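Local atomic coordinates of nitrate regulatory protein (PDB entry 4AKK), a protein that senses nitrate and nitrite and binds the leader RNA of the nasF operon to bring about transcription antitermination. Residues Phe42-Ala45 and Arg46-Lys50; Leu101-Glu104 and Gln105-Arg108; Ala120-Ala123 and Leu124-Ile128; Phe234-Phe237 and Gln238-Gln242. One frame throughout, in Å; residues are numbered along the deposited sequence.

Interaction 1: residues Phe42-Ala45 and Arg46-Lys50; sequences FARA and RRLQK
Phe42 to Arg46, Ala43 to Arg47, Arg44 to Leu48 and Ala45 to Gln49 are joined by an unbroken ladder of i to i+4 backbone hydrogen bonds. One stripe of this helix pairs Arg44 with Leu48. The chain of Arg44 runs extended from CG to NE, with CG anti to the backbone N (chi1 176°), and this carries the guanidinium alongside the next turn. There Leu48 CD1 sits over one face, near its rim, 3.6 Å from Arg44 NE. A branched aliphatic side chain suits that flat face, because it packs against the group without competing for its N-H groups; these serve the second subunit, where Arg44 binds the carbonyl oxygen of Ala120.

Arg47 behaves differently. Bent at chi3 (-76°), it folds back over the preceding turn, so that its guanidinium lies across Ala43, with NH2 3.5 Å from Ala43 CB. The small methyl lets the flat group settle close to the backbone. Arg46 likewise curls back, its CG lying 3.1 Å from Phe42 O and its guanidinium passing Ala43.

The small methyl of Ala45 lets Trp126 of the second subunit pack close to the helix, while the ring of Phe42 meets the same tryptophan edge-to-face. The arrangement is the i to i+4 spacing of an α-helix, here helix 37-52, whose Phe42, Arg44, Ala45 and Leu48 pack against the second subunit at the dimer interface, while Arg46 and Arg47 are exposed.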
loop_
_atom_site.group_PDB
_atom_site.type_symbol
_atom_site.label_atom_id
_atom_site.label_comp_id
_atom_site.label_asym_id
_atom_site.label_seq_id
_atom_site.Cartn_x
_atom_site.Cartn_y
_atom_site.Cartn_z
ATOM N N PHE A 42 -23.527 -12.777 -3.566
ATOM C CA PHE A 42 -22.852 -13.604 -2.568
ATOM C C PHE A 42 -22.796 -15.058 -2.999
ATOM O O PHE A 42 -21.832 -15.758 -2.718
ATOM C CB PHE A 42 -23.547 -13.504 -1.212
ATOM C CG PHE A 42 -23.188 -12.273 -0.432
ATOM C CD1 PHE A 42 -21.865 -11.955 -0.178
ATOM C CD2 PHE A 42 -24.177 -11.427 0.051
ATOM C CE1 PHE A 42 -21.534 -10.818 0.544
ATOM C CE2 PHE A 42 -23.850 -10.290 0.776
ATOM C CZ PHE A 42 -22.529 -9.987 1.022
ATOM N N ALA A 43 -23.837 -15.512 -3.685
ATOM C CA ALA A 43 -23.884 -16.891 -4.157
ATOM C C ALA A 43 -22.830 -17.143 -5.227
ATOM O O ALA A 43 -22.183 -18.188 -5.233
ATOM C CB ALA A 43 -25.272 -17.233 -4.683
ATOM N N ARG A 44 -22.655 -16.190 -6.135
ATOM C CA ARG A 44 -21.643 -16.347 -7.173
ATOM C C ARG A 44 -20.229 -16.278 -6.598
ATOM O O ARG A 44 -19.344 -17.014 -7.026
ATOM C CB ARG A 44 -21.813 -15.319 -8.292
ATOM C CG ARG A 44 -20.701 -15.409 -9.317
ATOM C CD ARG A 44 -20.826 -14.375 -10.407
ATOM N NE ARG A 44 -19.600 -14.290 -11.197
ATOM C CZ ARG A 44 -19.194 -15.226 -12.052
ATOM N NH1 ARG A 44 -19.912 -16.331 -12.225
ATOM N NH2 ARG A 44 -18.065 -15.064 -12.730
ATOM N N ALA A 45 -20.017 -15.392 -5.629
ATOM C CA ALA A 45 -18.715 -15.299 -4.977
ATOM C C ALA A 45 -18.338 -16.632 -4.341
ATOM O O ALA A 45 -17.278 -17.183 -4.632
ATOM C CB ALA A 45 -18.703 -14.194 -3.939
ATOM N N ARG A 46 -19.213 -17.149 -3.483
ATOM C CA ARG A 46 -18.963 -18.408 -2.796
ATOM C C ARG A 46 -18.692 -19.495 -3.808
ATOM O O ARG A 46 -17.778 -20.298 -3.639
ATOM C CB ARG A 46 -20.164 -18.823 -1.945
ATOM C CG ARG A 46 -20.545 -17.874 -0.823
ATOM C CD ARG A 46 -21.823 -18.368 -0.130
ATOM N NE ARG A 46 -22.834 -18.799 -1.101
ATOM C CZ ARG A 46 -22.999 -20.056 -1.511
ATOM N NH1 ARG A 46 -22.228 -21.025 -1.027
ATOM N NH2 ARG A 46 -23.936 -20.348 -2.406
ATOM N N ARG A 47 -19.499 -19.526 -4.862
ATOM C CA ARG A 47 -19.325 -20.525 -5.904
ATOM C C ARG A 47 -17.962 -20.406 -6.589
ATOM O O ARG A 47 -17.302 -21.414 -6.838
ATOM C CB ARG A 47 -20.479 -20.476 -6.910
ATOM C CG ARG A 47 -21.780 -21.061 -6.351
ATOM C CD ARG A 47 -22.824 -21.305 -7.439
ATOM N NE ARG A 47 -23.459 -20.066 -7.885
ATOM C CZ ARG A 47 -24.636 -19.625 -7.448
ATOM N NH1 ARG A 47 -25.318 -20.325 -6.548
ATOM N NH2 ARG A 47 -25.130 -18.481 -7.909
ATOM N N LEU A 48 -17.529 -19.181 -6.872
ATOM C CA LEU A 48 -16.218 -18.970 -7.489
ATOM C C LEU A 48 -15.107 -19.400 -6.540
ATOM O O LEU A 48 -14.143 -20.050 -6.945
ATOM C CB LEU A 48 -16.026 -17.505 -7.883
ATOM C CG LEU A 48 -16.669 -17.059 -9.196
ATOM C CD1 LEU A 48 -16.803 -15.547 -9.247
ATOM C CD2 LEU A 48 -15.866 -17.582 -10.383
ATOM N N GLN A 49 -15.252 -19.039 -5.271
ATOM C CA GLN A 49 -14.270 -19.409 -4.268
ATOM C C GLN A 49 -14.149 -20.924 -4.154
ATOM O O GLN A 49 -13.038 -21.469 -4.085
ATOM C CB GLN A 49 -14.632 -18.797 -2.919
ATOM C CG GLN A 49 -13.800 -19.338 -1.770
ATOM C CD GLN A 49 -13.875 -18.466 -0.532
ATOM O OE1 GLN A 49 -14.278 -17.215 -0.717
ATOM N NE2 GLN A 49 -13.574 -18.912 0.578
ATOM N N LYS A 50 -15.295 -21.599 -4.133
ATOM C CA LYS A 50 -15.337 -23.062 -4.097
ATOM C C LYS A 50 -14.525 -23.661 -5.234
ATOM O O LYS A 50 -13.789 -24.623 -5.039
ATOM C CB LYS A 50 -16.782 -23.567 -4.190
ATOM C CG LYS A 50 -17.431 -23.909 -2.859
ATOM C CD LYS A 50 -16.969 -25.272 -2.359
ATOM C CE LYS A 50 -17.726 -25.707 -1.103
ATOM N NZ LYS A 50 -19.134 -26.116 -1.390
#

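Interaction 2: residues Leu101-Glu104 and Gln105-Arg108; sequences LVDE and QLTR. With EDO (1,2-ethanediol), chain E.
Glu104 and Gln105 are neighbours in sequence whose side chains run side by side and point the same way, the carboxylate and amide planes turned 49° apart. Their polar ends stop short of a direct bond, Glu104 OE2 lying 3.8 Å from Gln105 NE2. A water fills the role of link for the glutamine: it accepts from Gln105 NE2 at 2.8 Å and donates to Leu101 O at 2.7 Å. Gln105 reaches it by bending at chi2 (-55°), which folds the amide back toward the preceding turn. That carbonyl of Leu101 is thus gripped twice, since Gln105 N also binds it at 2.9 Å. Long charged side chains suit the exposed positions of Glu104 and Arg108, whereas Gln105 is partly covered. The carboxylate of Glu104, 4.7 Å from Arg108 NE at OE2, probably feels a mild attraction.

Leu106 lies parallel to Val102, with CD1 4.2 Å from Val102 CG1, and both rest on Leu138 of helix 138-147. Beside them Asp103 OD1 takes a bond from an ethanediol molecule, probably from the crystallisation liquor, and a salt bridge from Arg142. Exposed Thr107 turns its OG1 back to Asp103 O at 3.2 Å, while its backbone N approaches the same oxygen from the opposite face. These turns belong to helix 92-117, which packs on helix 138-147 and, through Gln105 and Arg108 at Gln65, on helix 56-85 in the all-helical nitrate- and nitrite-sensing region.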
loop_
_atom_site.group_PDB
_atom_site.type_symbol
_atom_site.label_atom_id
_atom_site.label_comp_id
_atom_site.label_asym_id
_atom_site.label_seq_id
_atom_site.Cartn_x
_atom_site.Cartn_y
_atom_site.Cartn_z
ATOM N N LEU A 101 22.722 -28.444 -5.876
ATOM C CA LEU A 101 21.446 -28.341 -5.174
ATOM C C LEU A 101 20.476 -27.391 -5.865
ATOM O O LEU A 101 19.274 -27.659 -5.944
ATOM C CB LEU A 101 21.674 -27.889 -3.736
ATOM C CG LEU A 101 22.433 -28.906 -2.889
ATOM C CD1 LEU A 101 22.514 -28.425 -1.456
ATOM C CD2 LEU A 101 21.750 -30.266 -2.970
ATOM N N VAL A 102 21.003 -26.273 -6.352
ATOM C CA VAL A 102 20.202 -25.314 -7.094
ATOM C C VAL A 102 19.627 -25.972 -8.351
ATOM O O VAL A 102 18.442 -25.840 -8.660
ATOM C CB VAL A 102 21.054 -24.096 -7.519
ATOM C CG1 VAL A 102 20.373 -23.347 -8.639
ATOM C CG2 VAL A 102 21.358 -23.179 -6.322
ATOM N N ASP A 103 20.482 -26.671 -9.084
ATOM C CA ASP A 103 20.060 -27.313 -10.327
ATOM C C ASP A 103 18.960 -28.341 -10.055
ATOM O O ASP A 103 18.012 -28.477 -10.828
ATOM C CB ASP A 103 21.259 -27.983 -10.999
ATOM C CG ASP A 103 22.245 -26.980 -11.554
ATOM O OD1 ASP A 103 21.887 -25.783 -11.645
ATOM O OD2 ASP A 103 23.372 -27.385 -11.910
ATOM N N GLU A 104 19.108 -29.055 -8.948
ATOM C CA GLU A 104 18.100 -29.998 -8.481
ATOM C C GLU A 104 16.772 -29.304 -8.175
ATOM O O GLU A 104 15.704 -29.804 -8.544
ATOM C CB GLU A 104 18.617 -30.734 -7.247
ATOM C CG GLU A 104 17.554 -31.382 -6.373
ATOM C CD GLU A 104 18.165 -32.124 -5.196
ATOM O OE1 GLU A 104 19.301 -32.621 -5.346
ATOM O OE2 GLU A 104 17.520 -32.203 -4.127
ATOM N N GLN A 105 16.829 -28.152 -7.511
ATOM C CA GLN A 105 15.602 -27.412 -7.218
ATOM C C GLN A 105 14.999 -26.741 -8.459
ATOM O O GLN A 105 13.784 -26.593 -8.558
ATOM C CB GLN A 105 15.826 -26.379 -6.107
ATOM C CG GLN A 105 16.207 -26.988 -4.766
ATOM C CD GLN A 105 15.201 -28.019 -4.278
ATOM O OE1 GLN A 105 14.030 -27.998 -4.667
ATOM N NE2 GLN A 105 15.655 -28.929 -3.420
ATOM N N LEU A 106 15.843 -26.326 -9.398
ATOM C CA LEU A 106 15.359 -25.711 -10.632
ATOM C C LEU A 106 14.416 -26.655 -11.364
ATOM O O LEU A 106 13.364 -26.253 -11.870
ATOM C CB LEU A 106 16.530 -25.349 -11.544
ATOM C CG LEU A 106 17.109 -23.941 -11.403
ATOM C CD1 LEU A 106 18.351 -23.770 -12.292
ATOM C CD2 LEU A 106 16.050 -22.891 -11.717
ATOM N N THR A 107 14.825 -27.914 -11.439
ATOM C CA THR A 107 14.007 -28.963 -12.019
ATOM C C THR A 107 12.644 -29.039 -11.346
ATOM O O THR A 107 11.617 -29.070 -12.016
ATOM C CB THR A 107 14.705 -30.322 -11.865
ATOM O OG1 THR A 107 15.984 -30.259 -12.501
ATOM C CG2 THR A 107 13.870 -31.443 -12.485
ATOM N N ARG A 108 12.643 -29.084 -10.017
ATOM C CA ARG A 108 11.400 -29.134 -9.264
ATOM C C ARG A 108 10.572 -27.859 -9.468
ATOM O O ARG A 108 9.347 -27.917 -9.548
ATOM C CB ARG A 108 11.686 -29.325 -7.779
ATOM C CG ARG A 108 12.275 -30.694 -7.401
ATOM C CD ARG A 108 12.816 -30.660 -5.973
ATOM N NE ARG A 108 12.993 -31.988 -5.392
ATOM C CZ ARG A 108 12.099 -32.578 -4.599
ATOM N NH1 ARG A 108 10.963 -31.957 -4.295
ATOM N NH2 ARG A 108 12.338 -33.789 -4.110
HETATM C C1 EDO E . 21.858 -23.803 -14.554
HETATM O O1 EDO E . 20.958 -24.779 -14.008
HETATM C C2 EDO E . 21.182 -23.013 -15.671
HETATM O O2 EDO E . 22.186 -22.369 -16.476
HETATM O O HOH W 1 18.317 -29.299 -4.041
#

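Interaction 3: residues Ala120-Ala123 and Leu124-Ile128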
loop_
_atom_site.group_PDB
_atom_site.type_symbol
_atom_site.label_atom_id
_atom_site.label_comp_id
_atom_site.label_asym_id
_atom_site.label_seq_id
_atom_site.Cartn_x
_atom_site.Cartn_y
_atom_site.Cartn_z
ATOM N N ALA A 120 -3.029 -19.200 -14.554
ATOM C CA ALA A 120 -2.240 -17.993 -14.333
ATOM C C ALA A 120 -2.835 -16.734 -14.964
ATOM O O ALA A 120 -3.074 -16.686 -16.169
ATOM C CB ALA A 120 -0.826 -18.206 -14.830
ATOM N N SER A 121 -3.067 -15.716 -14.140
ATOM C CA SER A 121 -3.452 -14.402 -14.635
ATOM C C SER A 121 -2.325 -13.816 -15.474
ATOM O O SER A 121 -1.183 -14.273 -15.408
ATOM C CB SER A 121 -3.717 -13.457 -13.471
ATOM O OG SER A 121 -2.501 -13.172 -12.797
ATOM N N SER A 122 -2.655 -12.796 -16.256
ATOM C CA SER A 122 -1.676 -12.100 -17.072
ATOM C C SER A 122 -0.507 -11.581 -16.231
ATOM O O SER A 122 0.648 -11.722 -16.611
ATOM C CB SER A 122 -2.344 -10.949 -17.832
ATOM O OG SER A 122 -1.393 -10.253 -18.620
ATOM N N ALA A 123 -0.805 -10.982 -15.086
ATOM C CA ALA A 123 0.262 -10.463 -14.239
ATOM C C ALA A 123 1.170 -11.579 -13.693
ATOM O O ALA A 123 2.389 -11.417 -13.627
ATOM C CB ALA A 123 -0.323 -9.622 -13.112
ATOM N N LEU A 124 0.591 -12.719 -13.323
ATOM C CA LEU A 124 1.393 -13.854 -12.847
ATOM C C LEU A 124 2.303 -14.380 -13.950
ATOM O O LEU A 124 3.473 -14.699 -13.720
ATOM C CB LEU A 124 0.507 -14.982 -12.304
ATOM C CG LEU A 124 1.278 -16.137 -11.661
ATOM C CD1 LEU A 124 2.060 -15.644 -10.437
ATOM C CD2 LEU A 124 0.329 -17.277 -11.280
ATOM N N CYS A 125 1.766 -14.463 -15.159
ATOM C CA CYS A 125 2.582 -14.807 -16.317
ATOM C C CYS A 125 3.794 -13.897 -16.465
ATOM O O CYS A 125 4.909 -14.371 -16.734
ATOM C CB CYS A 125 1.752 -14.763 -17.594
ATOM S SG CYS A 125 0.445 -16.012 -17.657
ATOM N N TRP A 126 3.580 -12.591 -16.312
ATOM C CA TRP A 126 4.688 -11.638 -16.422
ATOM C C TRP A 126 5.747 -11.868 -15.332
ATOM O O TRP A 126 6.945 -11.836 -15.607
ATOM C CB TRP A 126 4.180 -10.195 -16.379
ATOM C CG TRP A 126 3.791 -9.640 -17.720
ATOM C CD1 TRP A 126 2.601 -9.816 -18.369
ATOM C CD2 TRP A 126 4.587 -8.799 -18.568
ATOM N NE1 TRP A 126 2.609 -9.142 -19.568
ATOM C CE2 TRP A 126 3.816 -8.510 -19.715
ATOM C CE3 TRP A 126 5.876 -8.264 -18.469
ATOM C CZ2 TRP A 126 4.291 -7.706 -20.759
ATOM C CZ3 TRP A 126 6.346 -7.462 -19.508
ATOM C CH2 TRP A 126 5.553 -7.194 -20.635
ATOM N N ARG A 127 5.303 -12.101 -14.101
ATOM C CA ARG A 127 6.233 -12.330 -13.000
ATOM C C ARG A 127 7.062 -13.575 -13.273
ATOM O O ARG A 127 8.282 -13.578 -13.116
ATOM C CB ARG A 127 5.483 -12.501 -11.677
ATOM C CG ARG A 127 4.834 -11.235 -11.148
ATOM C CD ARG A 127 5.857 -10.184 -10.724
ATOM N NE ARG A 127 5.202 -9.036 -10.093
ATOM C CZ ARG A 127 5.811 -7.898 -9.769
ATOM N NH1 ARG A 127 7.107 -7.736 -10.014
ATOM N NH2 ARG A 127 5.121 -6.911 -9.208
ATOM N N ILE A 128 6.380 -14.639 -13.685
ATOM C CA ILE A 128 7.033 -15.902 -13.994
ATOM C C ILE A 128 8.004 -15.763 -15.175
ATOM O O ILE A 128 9.123 -16.264 -15.123
ATOM C CB ILE A 128 5.983 -17.007 -14.251
ATOM C CG1 ILE A 128 5.245 -17.335 -12.945
ATOM C CG2 ILE A 128 6.640 -18.265 -14.818
ATOM C CD1 ILE A 128 3.940 -18.061 -13.144
HETATM O O HOH W 2 -0.281 -9.000 -20.955
#
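With chi1 at 68°, Ser121 holds its OG between its own backbone N and carbonyl carbon, and from there the hydroxyl reaches Leu124 N, accepting its hydrogen at 3.2 Å with an N-H...O angle of 161°. Leu124 answers with CG anti to the backbone N (chi1 -174°), which brings CD2 back to Ala120 CB at 3.8 Å. The methyl of Ala120 is shared: Cys125 SG touches it at the same distance, so two apolar groups close over the residue that leads into the helix. A small side chain is fitting here, where Leu124 and Cys125 both fold back onto the residue before the N-cap. Ser121 is the N-cap of helix 122-134, a place serine favours because its short hydroxyl can serve an amide that has no carbonyl earlier in the helix to bind. The same OG is also hydrogen-bonded to Asp175, which would help to fix its rotation, and Cys125 N then binds Ser121 O at 3.0 Å to begin the regular ladder.

On another face Trp126 lies with its indole edge, in plane, against Ser122 O, 3.2 Å from CD1. A water lying in the ring plane accepts from Trp126 NE1 at 3.2 Å and is hydrogen-bonded to Ser122 OG at 2.9 Å, so the indole N-H of this partly exposed side chain is satisfied one turn from the serine. The second subunit also reaches this surface, its Asp178 packing on Ser122 and its Gln338 on Trp126.

Interaction 4: residues Phe234-Phe237 and Gln238-Gln242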
loop_
_atom_site.group_PDB
_atom_site.type_symbol
_atom_site.label_atom_id
_atom_site.label_comp_id
_atom_site.label_asym_id
_atom_site.label_seq_id
_atom_site.Cartn_x
_atom_site.Cartn_y
_atom_site.Cartn_z
ATOM N N PHE A 234 9.660 -8.987 9.252
ATOM C CA PHE A 234 9.370 -9.906 10.360
ATOM C C PHE A 234 8.209 -9.419 11.244
ATOM O O PHE A 234 7.506 -10.228 11.841
ATOM C CB PHE A 234 10.625 -10.233 11.192
ATOM C CG PHE A 234 11.685 -11.017 10.425
ATOM C CD1 PHE A 234 11.409 -12.279 9.908
ATOM C CD2 PHE A 234 12.949 -10.485 10.220
ATOM C CE1 PHE A 234 12.376 -12.991 9.194
ATOM C CE2 PHE A 234 13.934 -11.200 9.505
ATOM C CZ PHE A 234 13.640 -12.453 8.992
ATOM N N ASP A 235 8.006 -8.106 11.317
ATOM C CA ASP A 235 6.823 -7.571 11.985
ATOM C C ASP A 235 5.570 -7.996 11.244
ATOM O O ASP A 235 4.592 -8.395 11.856
ATOM C CB ASP A 235 6.864 -6.047 12.100
ATOM C CG ASP A 235 7.926 -5.560 13.080
ATOM O OD1 ASP A 235 8.588 -6.399 13.730
ATOM O OD2 ASP A 235 8.102 -4.325 13.190
ATOM N N SER A 236 5.593 -7.903 9.923
ATOM C CA SER A 236 4.478 -8.399 9.137
ATOM C C SER A 236 4.263 -9.910 9.347
ATOM O O SER A 236 3.129 -10.353 9.552
ATOM C CB SER A 236 4.652 -8.053 7.660
ATOM O OG SER A 236 3.688 -8.731 6.878
ATOM N N PHE A 237 5.338 -10.692 9.325
ATOM C CA PHE A 237 5.219 -12.136 9.574
ATOM C C PHE A 237 4.550 -12.426 10.924
ATOM O O PHE A 237 3.674 -13.281 11.015
ATOM C CB PHE A 237 6.578 -12.853 9.504
ATOM C CG PHE A 237 6.610 -14.159 10.261
ATOM C CD1 PHE A 237 6.018 -15.300 9.732
ATOM C CD2 PHE A 237 7.197 -14.235 11.518
ATOM C CE1 PHE A 237 6.022 -16.495 10.434
ATOM C CE2 PHE A 237 7.205 -15.435 12.231
ATOM C CZ PHE A 237 6.620 -16.561 11.689
ATOM N N GLN A 238 4.964 -11.708 11.964
ATOM C CA GLN A 238 4.462 -11.949 13.308
ATOM C C GLN A 238 3.005 -11.556 13.446
ATOM O O GLN A 238 2.240 -12.252 14.088
ATOM C CB GLN A 238 5.308 -11.215 14.343
ATOM C CG GLN A 238 6.745 -11.714 14.387
ATOM C CD GLN A 238 7.492 -11.230 15.610
ATOM O OE1 GLN A 238 8.385 -10.381 15.513
ATOM N NE2 GLN A 238 7.127 -11.763 16.775
ATOM N N ALA A 239 2.622 -10.441 12.840
ATOM C CA ALA A 239 1.227 -10.037 12.859
ATOM C C ALA A 239 0.325 -11.054 12.157
ATOM O O ALA A 239 -0.830 -11.220 12.531
ATOM C CB ALA A 239 1.059 -8.654 12.237
ATOM N N LEU A 240 0.845 -11.751 11.155
ATOM C CA LEU A 240 -0.030 -12.552 10.300
ATOM C C LEU A 240 0.031 -14.044 10.515
ATOM O O LEU A 240 -0.851 -14.766 10.057
ATOM C CB LEU A 240 0.244 -12.266 8.833
ATOM C CG LEU A 240 -0.179 -10.873 8.383
ATOM C CD1 LEU A 240 0.338 -10.622 6.985
ATOM C CD2 LEU A 240 -1.702 -10.741 8.451
ATOM N N ALA A 241 1.066 -14.513 11.197
ATOM C CA ALA A 241 1.263 -15.951 11.350
ATOM C C ALA A 241 0.434 -16.524 12.497
ATOM O O ALA A 241 -0.180 -15.787 13.266
ATOM C CB ALA A 241 2.744 -16.280 11.535
ATOM N N GLN A 242 0.426 -17.848 12.604
ATOM C CA GLN A 242 -0.322 -18.525 13.656
ATOM C C GLN A 242 0.517 -18.598 14.925
ATOM O O GLN A 242 1.746 -18.621 14.860
ATOM C CB GLN A 242 -0.732 -19.924 13.188
ATOM C CG GLN A 242 -1.611 -19.903 11.932
ATOM C CD GLN A 242 -2.950 -19.211 12.169
ATOM O OE1 GLN A 242 -3.646 -19.508 13.143
ATOM N NE2 GLN A 242 -3.314 -18.283 11.282
#
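Phe237 leans forward over the residues that follow it, its ring reaching Gln238 on one side and Ala241 on the other. CB lies 3.2 Å from Gln238 N. CG is set anti to the backbone N (chi1 157°), and with CD2 it stays close to that same amide nitrogen, while CD2 also meets Gln238 CG at 3.8 Å. The other side of the ring looks toward the next turn: CE1 is 3.5 Å from Ala241 CB, and CD1 and CZ reach the same methyl from slightly farther off. Ala241 thus makes an oblique contact with the ring, and its small side chain suits a place where the chain is already leaving the helix. A bulky aromatic is well placed in this buried setting.

Gln238 extends along the exposed side, its CG only 3.0 Å from Phe234 O. Leu240 packs its CD1 against Ser236 OG at 3.8 Å, and that hydroxyl finds its partner in Ser191 of helix 180-212.

The backbone shows that the helix is ending. Leu240 N gives a weak bond to Ser236 O. It also hydrogen-bonds to Phe237 O, which it approaches from above the carbonyl plane, and Ala241 N binds that oxygen of Phe237 at 2.9 Å. Phe237 O therefore gathers two successive amides as the turn winds down. This is the C-terminal end of helix 217-240, with Phe237 packed edge-to-face against Phe192 and Phe249 in the helical core of the nitrate-sensing domain.

Overall arrangement
From the N terminus the four contacts come strictly in series, each a local one within a single helix or at its end, so none closes a long loop and none nest or cross. Interaction 1 lies on helix 37-52, far from the chain's centre; interaction 2 on helix 92-117; interaction 3 at the start of helix 122-134, the next helix along; interaction 4 at the end of helix 217-240. Interactions 1 and 3 have centres about 23 Å apart in one chain, but across the dimer residues of interaction 1 in one subunit pack on those of interaction 3 in the other. The residues of interactions 2 and 4 pack on other helices of their own subunit, the latter also touching helix 341-358.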